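Local coordinates for single-stranded DNA-binding protein (Thermus aquaticus, PDB 2FXQ) that binds single-stranded DNA as a homodimer with two OB-family domains in each chain, and probably recruits partner proteins during DNA replication, recombination and repair, at residues G12-P18 / L30-A35; G26-L30 / L59-E64; W66-L70 / F103-L107; V78-Y84 / V97-F103. All coordinates share one frame; numbering follows the deposited sequence.

Contact 1. Residues G12-P18 / L30-A35; sequences GTLTARP and LDLNLA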
loop_
_atom_site.group_PDB
_atom_site.type_symbol
_atom_site.label_atom_id
_atom_site.label_comp_id
_atom_site.label_asym_id
_atom_site.label_seq_id
_atom_site.Cartn_x
_atom_site.Cartn_y
_atom_site.Cartn_z
ATOM N N GLY A 12 -10.005 0.520 -9.141
ATOM C CA GLY A 12 -11.170 1.348 -9.468
ATOM C C GLY A 12 -11.929 0.732 -10.604
ATOM O O GLY A 12 -11.460 -0.230 -11.252
ATOM N N THR A 13 -13.090 1.299 -10.901
ATOM C CA THR A 13 -13.921 0.779 -11.959
ATOM C C THR A 13 -13.801 1.702 -13.168
ATOM O O THR A 13 -13.838 2.957 -13.028
ATOM C CB THR A 13 -15.377 0.865 -11.470
ATOM O OG1 THR A 13 -15.481 0.005 -10.342
ATOM C CG2 THR A 13 -16.348 0.321 -12.508
ATOM N N LEU A 14 -13.712 1.099 -14.349
ATOM C CA LEU A 14 -13.652 1.887 -15.580
ATOM C C LEU A 14 -15.002 2.601 -15.876
ATOM O O LEU A 14 -16.107 1.988 -15.878
ATOM C CB LEU A 14 -13.253 0.998 -16.761
ATOM C CG LEU A 14 -11.776 0.545 -16.824
ATOM C CD1 LEU A 14 -11.639 -0.597 -17.839
ATOM C CD2 LEU A 14 -10.821 1.718 -17.291
ATOM N N THR A 15 -14.907 3.901 -16.124
ATOM C CA THR A 15 -16.091 4.690 -16.404
ATOM C C THR A 15 -16.396 4.800 -17.870
ATOM O O THR A 15 -17.422 5.386 -18.196
ATOM C CB THR A 15 -15.999 6.124 -15.865
ATOM O OG1 THR A 15 -14.800 6.729 -16.408
ATOM C CG2 THR A 15 -15.827 6.097 -14.352
ATOM N N ALA A 16 -15.529 4.267 -18.733
ATOM C CA ALA A 16 -15.768 4.181 -20.168
ATOM C C ALA A 16 -14.941 3.058 -20.702
ATOM O O ALA A 16 -13.935 2.673 -20.099
ATOM C CB ALA A 16 -15.400 5.519 -20.900
ATOM N N ARG A 17 -15.312 2.527 -21.864
ATOM C CA ARG A 17 -14.470 1.519 -22.495
ATOM C C ARG A 17 -13.155 2.145 -22.998
ATOM O O ARG A 17 -13.229 3.122 -23.743
ATOM C CB ARG A 17 -15.253 0.903 -23.679
ATOM C CG ARG A 17 -14.622 -0.338 -24.325
ATOM C CD ARG A 17 -15.359 -0.772 -25.626
ATOM N NE ARG A 17 -15.043 0.126 -26.750
ATOM C CZ ARG A 17 -15.944 0.732 -27.519
ATOM N NH1 ARG A 17 -17.246 0.493 -27.331
ATOM N NH2 ARG A 17 -15.546 1.550 -28.516
ATOM N N PRO A 18 -11.977 1.637 -22.583
ATOM C CA PRO A 18 -10.698 2.133 -23.109
ATOM C C PRO A 18 -10.482 1.744 -24.560
ATOM O O PRO A 18 -10.608 0.526 -24.879
ATOM C CB PRO A 18 -9.642 1.409 -22.248
ATOM C CG PRO A 18 -10.346 0.836 -21.090
ATOM C CD PRO A 18 -11.778 0.600 -21.551
ATOM N N LEU A 30 -2.997 3.729 -24.001
ATOM C CA LEU A 30 -4.307 3.264 -23.545
ATOM C C LEU A 30 -4.647 4.052 -22.280
ATOM O O LEU A 30 -4.004 3.888 -21.263
ATOM C CB LEU A 30 -4.291 1.767 -23.249
ATOM C CG LEU A 30 -5.709 1.144 -23.015
ATOM C CD1 LEU A 30 -6.540 1.204 -24.340
ATOM C CD2 LEU A 30 -5.579 -0.297 -22.561
ATOM N N ASP A 31 -5.584 4.988 -22.397
ATOM C CA ASP A 31 -5.977 5.812 -21.265
ATOM C C ASP A 31 -7.192 5.211 -20.598
ATOM O O ASP A 31 -8.180 4.971 -21.275
ATOM C CB ASP A 31 -6.297 7.216 -21.736
ATOM C CG ASP A 31 -5.067 8.051 -21.975
ATOM O OD1 ASP A 31 -4.020 7.843 -21.328
ATOM O OD2 ASP A 31 -5.054 8.970 -22.802
ATOM N N LEU A 32 -7.128 4.960 -19.282
ATOM C CA LEU A 32 -8.270 4.421 -18.537
ATOM C C LEU A 32 -8.832 5.498 -17.661
ATOM O O LEU A 32 -8.054 6.227 -17.017
ATOM C CB LEU A 32 -7.786 3.335 -17.578
ATOM C CG LEU A 32 -6.877 2.207 -18.090
ATOM C CD1 LEU A 32 -6.683 1.168 -17.073
ATOM C CD2 LEU A 32 -7.385 1.568 -19.352
ATOM N N ASN A 33 -10.155 5.599 -17.577
ATOM C CA ASN A 33 -10.728 6.523 -16.640
ATOM C C ASN A 33 -11.320 5.675 -15.504
ATOM O O ASN A 33 -12.245 4.864 -15.738
ATOM C CB ASN A 33 -11.764 7.445 -17.308
ATOM C CG ASN A 33 -11.103 8.441 -18.256
ATOM O OD1 ASN A 33 -10.360 9.314 -17.807
ATOM N ND2 ASN A 33 -11.360 8.315 -19.551
ATOM N N LEU A 34 -10.709 5.787 -14.324
ATOM C CA LEU A 34 -11.137 4.950 -13.156
ATOM C C LEU A 34 -11.884 5.755 -12.111
ATOM O O LEU A 34 -11.660 6.973 -11.960
ATOM C CB LEU A 34 -9.964 4.254 -12.445
ATOM C CG LEU A 34 -9.217 3.213 -13.286
ATOM C CD1 LEU A 34 -8.120 2.671 -12.396
ATOM C CD2 LEU A 34 -10.114 2.045 -13.797
ATOM N N ALA A 35 -12.799 5.080 -11.423
ATOM C CA ALA A 35 -13.593 5.692 -10.356
ATOM C C ALA A 35 -13.665 4.797 -9.147
ATOM O O ALA A 35 -13.637 3.561 -9.259
ATOM C CB ALA A 35 -14.989 6.024 -10.827
HETATM O O HOH W 1 -14.603 1.259 -7.992
HETATM O O HOH W 2 -13.062 8.191 -14.002
HETATM O O HOH W 3 -11.627 4.403 -19.610
#
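Leu14 lies against Leu32 and Leu34 where strand 12-14 runs antiparallel beside 30-35, the short axes 132° apart. Followed outward, its CB stays near the backbone oxygen of Asn33, CG comes up to CD2 of Leu34, and CD2 does most of the touching: it sits 3.5 Å from Leu32 CB, a tight fit, and 3.6 Å from Leu34 CD2. With CG anti to the carbonyl carbon (chi1 -73°), the isobutyl group is laid obliquely over both leucines. Further on, the ring of Pro18 continues this apolar side, its CG 3.5 Å from Leu32 CD2 and its CB against Leu30 CD1.

The backbones hold the register at the strand end. Thr13 and Ala35 form a hydrogen-bonded pair, Thr13 N giving a nearly straight bond to Ala35 O (2.8 Å); a water beside this pair donates to Ala35 O and also bonds Thr13 OG1. Leu14 and Leu34 form the next, non-hydrogen-bonded pair. Thr15 N adds a last bond to Asn33 O (2.9 Å), and Thr15 CG2 touches the methyl group of Ala35. Beyond this the chains part and a water bridges them, donating to Ala16 O and accepting from Asn33 N.

On the side of Thr15 and Asn33, the Asn33 amide oxygen is bonded by Arg55 and Asp31 forms a salt bridge with Arg57, both from strand 47-59. The leucine side faces inward, meeting Ile76 and Val78 of strand 75-84, Trp52, Val56 and Leu58 of strand 47-59, Leu70 of a loop, and Ala63 and Trp66 of helix 61-66.

Contact 2. Residues G26-L30 / L59-E64; sequences GLAIL and LGRQAE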
loop_
_atom_site.group_PDB
_atom_site.type_symbol
_atom_site.label_atom_id
_atom_site.label_comp_id
_atom_site.label_asym_id
_atom_site.label_seq_id
_atom_site.Cartn_x
_atom_site.Cartn_y
_atom_site.Cartn_z
ATOM N N GLY A 26 3.920 6.060 -33.398
ATOM C CA GLY A 26 3.322 4.741 -33.358
ATOM C C GLY A 26 3.218 4.144 -31.943
ATOM O O GLY A 26 2.673 3.044 -31.783
ATOM N N LEU A 27 3.769 4.801 -30.933
ATOM C CA LEU A 27 3.691 4.245 -29.564
ATOM C C LEU A 27 2.250 4.132 -29.088
ATOM O O LEU A 27 1.501 5.088 -29.208
ATOM C CB LEU A 27 4.442 5.108 -28.590
ATOM C CG LEU A 27 4.610 4.590 -27.162
ATOM C CD1 LEU A 27 5.639 3.423 -27.108
ATOM C CD2 LEU A 27 5.098 5.794 -26.340
ATOM N N ALA A 28 1.877 2.966 -28.562
ATOM C CA ALA A 28 0.512 2.725 -28.124
ATOM C C ALA A 28 0.224 3.486 -26.853
ATOM O O ALA A 28 1.052 3.497 -25.954
ATOM C CB ALA A 28 0.321 1.210 -27.852
ATOM N N ILE A 29 -0.988 4.029 -26.748
ATOM C CA ILE A 29 -1.457 4.771 -25.565
ATOM C C ILE A 29 -2.819 4.175 -25.251
ATOM O O ILE A 29 -3.706 4.142 -26.148
ATOM C CB ILE A 29 -1.634 6.268 -25.889
ATOM C CG1 ILE A 29 -0.328 6.931 -26.188
ATOM C CG2 ILE A 29 -2.131 7.068 -24.663
ATOM C CD1 ILE A 29 -0.553 8.277 -26.937
ATOM N N LEU A 30 -2.997 3.729 -24.001
ATOM C CA LEU A 30 -4.307 3.264 -23.545
ATOM C C LEU A 30 -4.647 4.052 -22.280
ATOM O O LEU A 30 -4.004 3.888 -21.263
ATOM C CB LEU A 30 -4.291 1.767 -23.249
ATOM C CG LEU A 30 -5.709 1.144 -23.015
ATOM C CD1 LEU A 30 -6.540 1.204 -24.340
ATOM C CD2 LEU A 30 -5.579 -0.297 -22.561
ATOM N N LEU A 59 1.299 3.113 -21.444
ATOM C CA LEU A 59 2.039 3.404 -22.690
ATOM C C LEU A 59 2.829 2.231 -23.161
ATOM O O LEU A 59 3.406 1.540 -22.332
ATOM C CB LEU A 59 3.060 4.495 -22.407
ATOM C CG LEU A 59 2.709 5.969 -22.396
ATOM C CD1 LEU A 59 4.045 6.773 -22.302
ATOM C CD2 LEU A 59 2.003 6.389 -23.673
ATOM N N GLY A 60 2.955 2.034 -24.489
ATOM C CA GLY A 60 3.865 1.032 -25.012
ATOM C C GLY A 60 3.304 -0.380 -24.742
ATOM O O GLY A 60 2.142 -0.653 -24.987
ATOM N N ARG A 61 4.137 -1.267 -24.222
ATOM C CA ARG A 61 3.804 -2.700 -24.162
ATOM C C ARG A 61 2.534 -3.030 -23.357
ATOM O O ARG A 61 1.731 -3.870 -23.790
ATOM C CB ARG A 61 4.970 -3.469 -23.561
ATOM C CG ARG A 61 4.994 -4.916 -23.912
ATOM C CD ARG A 61 5.967 -5.711 -23.027
ATOM N NE ARG A 61 7.360 -5.288 -23.193
ATOM C CZ ARG A 61 8.276 -5.909 -23.955
ATOM N NH1 ARG A 61 7.972 -7.005 -24.653
ATOM N NH2 ARG A 61 9.509 -5.421 -24.023
ATOM N N GLN A 62 2.355 -2.391 -22.199
ATOM C CA GLN A 62 1.089 -2.580 -21.432
ATOM C C GLN A 62 -0.122 -2.106 -22.228
ATOM O O GLN A 62 -1.172 -2.697 -22.151
ATOM C CB GLN A 62 1.105 -1.847 -20.103
ATOM C CG GLN A 62 1.948 -2.543 -18.974
ATOM C CD GLN A 62 1.274 -3.814 -18.342
ATOM O OE1 GLN A 62 0.111 -3.800 -17.896
ATOM N NE2 GLN A 62 2.036 -4.902 -18.297
ATOM N N ALA A 63 0.026 -1.026 -22.986
ATOM C CA ALA A 63 -1.115 -0.554 -23.793
ATOM C C ALA A 63 -1.493 -1.580 -24.891
ATOM O O ALA A 63 -2.702 -1.818 -25.152
ATOM C CB ALA A 63 -0.778 0.791 -24.415
ATOM N N GLU A 64 -0.473 -2.162 -25.552
ATOM C CA GLU A 64 -0.724 -3.171 -26.608
ATOM C C GLU A 64 -1.358 -4.446 -26.006
ATOM O O GLU A 64 -2.269 -5.046 -26.590
ATOM C CB GLU A 64 0.568 -3.579 -27.317
ATOM C CG GLU A 64 1.287 -2.449 -28.062
ATOM C CD GLU A 64 0.718 -2.249 -29.454
ATOM O OE1 GLU A 64 1.237 -1.387 -30.189
ATOM O OE2 GLU A 64 -0.276 -2.933 -29.786
#
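Ala28 and Ala63 meet methyl to methyl, CB to CB 3.6 Å, where the start of strand 28-41 passes the first turn of helix 61-66. The same Ala63 methyl also rests against Leu30 CB (3.8 Å) and lies close to Ala28 O, so one small side chain fills the angle between strand and helix and lets the two backbones approach to 5.0 Å between Leu30 CA and Ala63 CA. A second apolar group forms around Leu59. Its CD2 is pressed to 3.5 Å from Ile29 CG1, tighter than usual, as the two side chains run alongside each other in the same direction. Leu27 crosses Leu59 at about a right angle with a looser methyl contact, and its CD1 covers the CA of Gly60.

Ile29 and Leu59 are an antiparallel non-hydrogen-bonded pair, the last step of strand 47-59 against strand 28-41 before the chain turns into the helix of the OB fold. Gly60 makes that turn at positive phi (72°) and occupies the N-cap position, its carbonyl oxygen taking the first helical bond from Glu64 N.

Of polar bonds across the contact there is one: Gly60 N donates to Ala28 O at 2.8 Å and 164°. The CA of Leu59 adds a CA-H...O contact to this oxygen at 3.4 Å. Glu64 makes no such bond here. The bend of its chain at chi2 (-84°) lays CG, CD and OE1 along the Ala28 methyl, OE1 being nearest at 3.6 Å from Ala28 CB; Met20 of a nearby loop touches both residues.

Contact 3. Residues W66-L70 / F103-L107; sequences WGDLL and FIDPL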
loop_
_atom_site.group_PDB
_atom_site.type_symbol
_atom_site.label_atom_id
_atom_site.label_comp_id
_atom_site.label_asym_id
_atom_site.label_seq_id
_atom_site.Cartn_x
_atom_site.Cartn_y
_atom_site.Cartn_z
ATOM N N TRP A 66 -3.281 -4.870 -23.328
ATOM C CA TRP A 66 -4.671 -4.743 -22.874
ATOM C C TRP A 66 -5.603 -3.974 -23.790
ATOM O O TRP A 66 -6.752 -3.826 -23.455
ATOM C CB TRP A 66 -4.729 -4.061 -21.500
ATOM C CG TRP A 66 -3.932 -4.769 -20.508
ATOM C CD1 TRP A 66 -2.779 -4.374 -19.924
ATOM C CD2 TRP A 66 -4.245 -6.047 -19.968
ATOM N NE1 TRP A 66 -2.341 -5.343 -19.039
ATOM C CE2 TRP A 66 -3.241 -6.376 -19.049
ATOM C CE3 TRP A 66 -5.308 -6.937 -20.153
ATOM C CZ2 TRP A 66 -3.241 -7.593 -18.336
ATOM C CZ3 TRP A 66 -5.331 -8.125 -19.422
ATOM C CH2 TRP A 66 -4.293 -8.450 -18.548
ATOM N N GLY A 67 -5.134 -3.467 -24.924
ATOM C CA GLY A 67 -5.908 -2.439 -25.621
ATOM C C GLY A 67 -7.225 -2.911 -26.244
ATOM O O GLY A 67 -8.105 -2.097 -26.566
ATOM N N ASP A 68 -7.384 -4.229 -26.386
ATOM C CA ASP A 68 -8.670 -4.775 -26.841
ATOM C C ASP A 68 -9.398 -5.729 -25.880
ATOM O O ASP A 68 -10.210 -6.555 -26.314
ATOM C CB ASP A 68 -8.507 -5.427 -28.202
ATOM C CG ASP A 68 -9.236 -4.658 -29.263
ATOM O OD1 ASP A 68 -8.593 -3.787 -29.894
ATOM O OD2 ASP A 68 -10.461 -4.821 -29.492
ATOM N N LEU A 69 -9.115 -5.610 -24.584
ATOM C CA LEU A 69 -9.587 -6.580 -23.628
ATOM C C LEU A 69 -10.430 -5.984 -22.526
ATOM O O LEU A 69 -11.064 -6.770 -21.764
ATOM C CB LEU A 69 -8.421 -7.345 -23.003
ATOM C CG LEU A 69 -7.686 -8.217 -24.029
ATOM C CD1 LEU A 69 -6.444 -8.847 -23.392
ATOM C CD2 LEU A 69 -8.661 -9.298 -24.619
ATOM N N LEU A 70 -10.460 -4.645 -22.404
ATOM C CA LEU A 70 -11.111 -4.025 -21.185
ATOM C C LEU A 70 -12.498 -3.416 -21.454
ATOM O O LEU A 70 -12.746 -2.968 -22.581
ATOM C CB LEU A 70 -10.215 -2.946 -20.546
ATOM C CG LEU A 70 -8.776 -3.348 -20.275
ATOM C CD1 LEU A 70 -8.024 -2.140 -19.740
ATOM C CD2 LEU A 70 -8.792 -4.494 -19.333
ATOM N N PHE A 103 1.972 -1.304 -14.438
ATOM C CA PHE A 103 1.221 -2.440 -15.045
ATOM C C PHE A 103 -0.173 -2.368 -14.480
ATOM O O PHE A 103 -0.421 -1.657 -13.483
ATOM C CB PHE A 103 1.804 -3.826 -14.670
ATOM C CG PHE A 103 1.780 -4.115 -13.176
ATOM C CD1 PHE A 103 0.694 -4.758 -12.596
ATOM C CD2 PHE A 103 2.842 -3.748 -12.376
ATOM C CE1 PHE A 103 0.642 -4.959 -11.258
ATOM C CE2 PHE A 103 2.845 -4.026 -11.025
ATOM C CZ PHE A 103 1.744 -4.601 -10.461
ATOM N N ILE A 104 -1.082 -3.095 -15.117
ATOM C CA ILE A 104 -2.417 -3.270 -14.552
ATOM C C ILE A 104 -2.759 -4.760 -14.526
ATOM O O ILE A 104 -2.121 -5.557 -15.231
ATOM C CB ILE A 104 -3.513 -2.486 -15.372
ATOM C CG1 ILE A 104 -3.670 -3.096 -16.800
ATOM C CG2 ILE A 104 -3.196 -0.971 -15.404
ATOM C CD1 ILE A 104 -4.915 -2.650 -17.456
ATOM N N ASP A 105 -3.764 -5.116 -13.717
ATOM C CA ASP A 105 -4.336 -6.479 -13.741
ATOM C C ASP A 105 -5.823 -6.275 -13.666
ATOM O O ASP A 105 -6.363 -5.877 -12.626
ATOM C CB ASP A 105 -3.866 -7.266 -12.508
ATOM C CG ASP A 105 -2.408 -7.684 -12.584
ATOM O OD1 ASP A 105 -1.620 -7.273 -11.699
ATOM O OD2 ASP A 105 -1.963 -8.457 -13.462
ATOM N N PRO A 106 -6.528 -6.455 -14.776
ATOM C CA PRO A 106 -7.973 -6.410 -14.774
ATOM C C PRO A 106 -8.537 -7.496 -13.868
ATOM O O PRO A 106 -7.945 -8.584 -13.775
ATOM C CB PRO A 106 -8.303 -6.724 -16.262
ATOM C CG PRO A 106 -7.091 -6.380 -16.988
ATOM C CD PRO A 106 -5.963 -6.717 -16.128
ATOM N N LEU A 107 -9.684 -7.272 -13.254
ATOM C CA LEU A 107 -10.194 -8.158 -12.238
ATOM C C LEU A 107 -11.571 -8.587 -12.694
ATOM O O LEU A 107 -12.189 -7.873 -13.506
ATOM C CB LEU A 107 -10.335 -7.460 -10.902
ATOM C CG LEU A 107 -9.020 -6.784 -10.467
ATOM C CD1 LEU A 107 -9.233 -5.962 -9.140
ATOM C CD2 LEU A 107 -7.994 -7.928 -10.161
#
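Trp66 and Ile104 face each other with their CA atoms 8.7 Å apart, and Leu70 and Pro106 follow at 7.5 Å, so the irregular chain 66-70 and the strand 103-106 are held together by side chains alone. On the first segment the backbone curls back on itself, Leu69 N bonding to Trp66 O, which brings Trp66 and Leu70 round to the same partner strand.

The indole lies flat over that strand and receives both residues on one face. Ile104 CG1 sits over the five-membered ring, 3.7 Å from its centroid, while Pro106 CD sits over the six-membered ring, 3.6 Å from its centroid and 19° off the normal; both are CH-pi contacts. Ile104 places CG1 between its backbone N and carbonyl carbon (chi1 66°), which lifts the ethyl arm to the indole. Trp66 and Ile104 overlap while running in opposing directions. Behind them, Leu70 CD1 meets Ile104 CD1 tip to tip at 3.9 Å, and Leu70 CD2 is pressed tightly on Pro106 CG (3.5 Å), crossing it at about a right angle. Pro106 CG thus touches both Leu70 and the far end of the indole, at Trp66 CZ3. The rotation of the indole is also fixed from its polar end, because NE1 donates to OE1 of Gln62, the atom that accepts from Ile104 N as well.

Leu30, Leu32, Leu58 and Ile76 add further apolar contacts. Together they close one end of the OB barrel, where the helix between strands 47-59 and 75-84 and the loop after it cover the barrel interior, as is characteristic of this fold.

Contact 4. Residues V78-Y84 / V97-F103; sequences VEGRLEY and VQVRAEF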
loop_
_atom_site.group_PDB
_atom_site.type_symbol
_atom_site.label_atom_id
_atom_site.label_comp_id
_atom_site.label_asym_id
_atom_site.label_seq_id
_atom_site.Cartn_x
_atom_site.Cartn_y
_atom_site.Cartn_z
ATOM N N VAL A 78 -4.164 -1.288 -10.411
ATOM C CA VAL A 78 -3.106 -0.530 -11.076
ATOM C C VAL A 78 -1.977 -0.332 -10.080
ATOM O O VAL A 78 -2.244 -0.034 -8.920
ATOM C CB VAL A 78 -3.665 0.925 -11.396
ATOM C CG1 VAL A 78 -2.581 1.755 -12.035
ATOM C CG2 VAL A 78 -4.919 0.819 -12.264
ATOM N N GLU A 79 -0.739 -0.511 -10.510
ATOM C CA GLU A 79 0.381 0.087 -9.799
ATOM C C GLU A 79 1.132 1.019 -10.735
ATOM O O GLU A 79 1.329 0.724 -11.921
ATOM C CB GLU A 79 1.363 -0.996 -9.269
ATOM C CG GLU A 79 0.725 -1.888 -8.193
ATOM C CD GLU A 79 1.731 -2.755 -7.426
ATOM O OE1 GLU A 79 1.311 -3.460 -6.448
ATOM O OE2 GLU A 79 2.936 -2.638 -7.725
ATOM N N GLY A 80 1.542 2.165 -10.214
ATOM C CA GLY A 80 2.220 3.097 -11.097
ATOM C C GLY A 80 2.830 4.221 -10.307
ATOM O O GLY A 80 3.203 4.036 -9.136
ATOM N N ARG A 81 2.930 5.363 -10.963
ATOM C CA ARG A 81 3.559 6.543 -10.371
ATOM C C ARG A 81 2.732 7.768 -10.796
ATOM O O ARG A 81 2.045 7.753 -11.819
ATOM C CB ARG A 81 5.055 6.626 -10.774
ATOM C CG ARG A 81 5.313 6.773 -12.284
ATOM C CD ARG A 81 6.822 6.809 -12.615
ATOM N NE ARG A 81 7.077 7.226 -13.995
ATOM C CZ ARG A 81 7.054 6.427 -15.070
ATOM N NH1 ARG A 81 6.758 5.139 -14.951
ATOM N NH2 ARG A 81 7.299 6.934 -16.277
ATOM N N LEU A 82 2.841 8.858 -10.045
ATOM C CA LEU A 82 2.215 10.110 -10.425
ATOM C C LEU A 82 3.043 10.886 -11.402
ATOM O O LEU A 82 4.262 10.988 -11.259
ATOM C CB LEU A 82 1.977 10.996 -9.214
ATOM C CG LEU A 82 1.016 10.362 -8.268
ATOM C CD1 LEU A 82 1.019 11.265 -7.045
ATOM C CD2 LEU A 82 -0.414 10.286 -8.854
ATOM N N GLU A 83 2.359 11.468 -12.384
ATOM C CA GLU A 83 3.033 12.346 -13.362
ATOM C C GLU A 83 2.080 13.432 -13.898
ATOM O O GLU A 83 0.887 13.415 -13.631
ATOM C CB GLU A 83 3.570 11.488 -14.500
ATOM C CG GLU A 83 2.558 11.205 -15.588
ATOM C CD GLU A 83 3.077 10.317 -16.715
ATOM O OE1 GLU A 83 2.222 9.899 -17.534
ATOM O OE2 GLU A 83 4.306 10.025 -16.777
ATOM N N TYR A 84 2.615 14.358 -14.680
ATOM C CA TYR A 84 1.781 15.323 -15.403
ATOM C C TYR A 84 1.514 14.954 -16.857
ATOM O O TYR A 84 2.358 14.352 -17.522
ATOM C CB TYR A 84 2.379 16.712 -15.303
ATOM C CG TYR A 84 2.398 17.217 -13.896
ATOM C CD1 TYR A 84 3.511 17.012 -13.085
ATOM C CD2 TYR A 84 1.303 17.902 -13.364
ATOM C CE1 TYR A 84 3.542 17.478 -11.783
ATOM C CE2 TYR A 84 1.321 18.375 -12.052
ATOM C CZ TYR A 84 2.445 18.154 -11.269
ATOM O OH TYR A 84 2.478 18.604 -9.975
ATOM N N VAL A 97 -2.374 16.180 -12.990
ATOM C CA VAL A 97 -1.755 15.000 -12.385
ATOM C C VAL A 97 -2.474 13.727 -12.844
ATOM O O VAL A 97 -3.712 13.618 -12.756
ATOM C CB VAL A 97 -1.719 15.101 -10.854
ATOM C CG1 VAL A 97 -1.703 13.701 -10.204
ATOM C CG2 VAL A 97 -0.508 15.893 -10.424
ATOM N N GLN A 98 -1.704 12.784 -13.380
ATOM C CA GLN A 98 -2.263 11.499 -13.788
ATOM C C GLN A 98 -1.406 10.369 -13.216
ATOM O O GLN A 98 -0.311 10.612 -12.731
ATOM C CB GLN A 98 -2.379 11.381 -15.320
ATOM C CG GLN A 98 -1.096 11.096 -16.003
ATOM C CD GLN A 98 -1.159 11.124 -17.553
ATOM O OE1 GLN A 98 -2.213 11.302 -18.156
ATOM N NE2 GLN A 98 -0.011 10.925 -18.172
ATOM N N VAL A 99 -1.917 9.163 -13.314
ATOM C CA VAL A 99 -1.159 7.995 -12.852
ATOM C C VAL A 99 -0.584 7.418 -14.134
ATOM O O VAL A 99 -1.345 7.106 -15.045
ATOM C CB VAL A 99 -2.068 6.965 -12.223
ATOM C CG1 VAL A 99 -1.249 5.650 -11.890
ATOM C CG2 VAL A 99 -2.747 7.602 -10.996
ATOM N N ARG A 100 0.726 7.213 -14.185
ATOM C CA ARG A 100 1.319 6.425 -15.272
ATOM C C ARG A 100 1.420 5.000 -14.737
ATOM O O ARG A 100 2.146 4.753 -13.755
ATOM C CB ARG A 100 2.717 6.977 -15.616
ATOM C CG ARG A 100 3.522 5.997 -16.488
ATOM C CD ARG A 100 3.228 6.025 -17.979
ATOM N NE ARG A 100 4.511 6.018 -18.707
ATOM C CZ ARG A 100 5.186 7.114 -19.074
ATOM N NH1 ARG A 100 4.691 8.342 -18.850
ATOM N NH2 ARG A 100 6.342 6.975 -19.710
ATOM N N ALA A 101 0.714 4.052 -15.360
ATOM C CA ALA A 101 0.733 2.689 -14.869
ATOM C C ALA A 101 2.060 2.040 -15.259
ATOM O O ALA A 101 2.536 2.132 -16.412
ATOM C CB ALA A 101 -0.431 1.866 -15.417
ATOM N N GLU A 102 2.600 1.329 -14.275
ATOM C CA GLU A 102 3.715 0.410 -14.437
ATOM C C GLU A 102 3.102 -0.876 -14.995
ATOM O O GLU A 102 3.603 -1.449 -15.989
ATOM C CB GLU A 102 4.435 0.201 -13.084
ATOM C CG GLU A 102 5.812 0.891 -12.969
ATOM C CD GLU A 102 5.789 2.434 -12.747
ATOM O OE1 GLU A 102 5.717 3.188 -13.767
ATOM O OE2 GLU A 102 5.867 2.920 -11.563
ATOM N N PHE A 103 1.972 -1.304 -14.438
ATOM C CA PHE A 103 1.221 -2.440 -15.045
ATOM C C PHE A 103 -0.173 -2.368 -14.480
ATOM O O PHE A 103 -0.421 -1.657 -13.483
ATOM C CB PHE A 103 1.804 -3.826 -14.670
ATOM C CG PHE A 103 1.780 -4.115 -13.176
ATOM C CD1 PHE A 103 0.694 -4.758 -12.596
ATOM C CD2 PHE A 103 2.842 -3.748 -12.376
ATOM C CE1 PHE A 103 0.642 -4.959 -11.258
ATOM C CE2 PHE A 103 2.845 -4.026 -11.025
ATOM C CZ PHE A 103 1.744 -4.601 -10.461
#
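Arg81 and Arg100 lie side by side with guanidinium planes 56° apart: Arg81 NH2 stands 3.5 Å above the centre of the Arg100 group, and Arg100 CG covers one face of the Arg81 group. Carboxylates probably offset the two positive charges. Glu102 approaches the edge of Arg81, the planes only 17° apart, in a salt bridge from NH1 to OE1 with a weak, bent hydrogen bond. Glu83 OE2 pairs with Arg100 NH1 at 2.7 Å. Its OE1 lies at the edge of the same guanidinium and accepts from Gln98 NE2 on the anti side; the 2.5 Å separation is unusually short and its exact length doubtful. Arg100 reaches back to Glu83 because its chain bends at chi2 (82°) and again at chi3. Farther along, Glu79 runs beside the Phe103 ring, its CD 3.6 Å from CZ, and its OE2 is bonded by Gln7 of the second subunit.

The strands are antiparallel, with Arg81-Arg100 and Glu83-Gln98 as hydrogen-bonded pairs. A classic beta bulge then shifts the register, Glu102 and Phe103 both facing Glu79. Glu102 N donates to Glu79 O at 2.7 Å. Phe103 N donates to that oxygen too. Gly80, with no side chain, lets its CA come within 4.1 Å of Ala101 CA. On the opposite side from the charged residues, Leu82 packs on Val97 and Val99, and Tyr84 CE2 on Val97 CG2 (3.5 Å).

The pair lies between strand 5-14, bonded to 78-84, and strand 47-59, which runs parallel to 97-101 and bonds to it. Leu82 also touches Val219 and Leu201 of the second OB-family repeat.

Overall arrangement
All four contacts belong to the first OB-family repeat of the chain. Contact 3 is the most buried and entirely apolar across its segments, while contacts 1, 2 and 4 join a buried side to a partly exposed one. Contacts 1 and 2 both use strand 28-41 and share Leu30. Leu70 of contact 3 packs on Pro18 and Leu32 of contact 1, and Leu59 of contact 2 packs on the guanidinium of Arg100 in contact 4. Contact 4, nearest the chain's centre, carries the salt bridges; it continues into contact 3 through Phe103, and both touch the second subunit. Contacts 1 and 4 are joined by several backbone bonds between strands, whereas contact 2 has a single one.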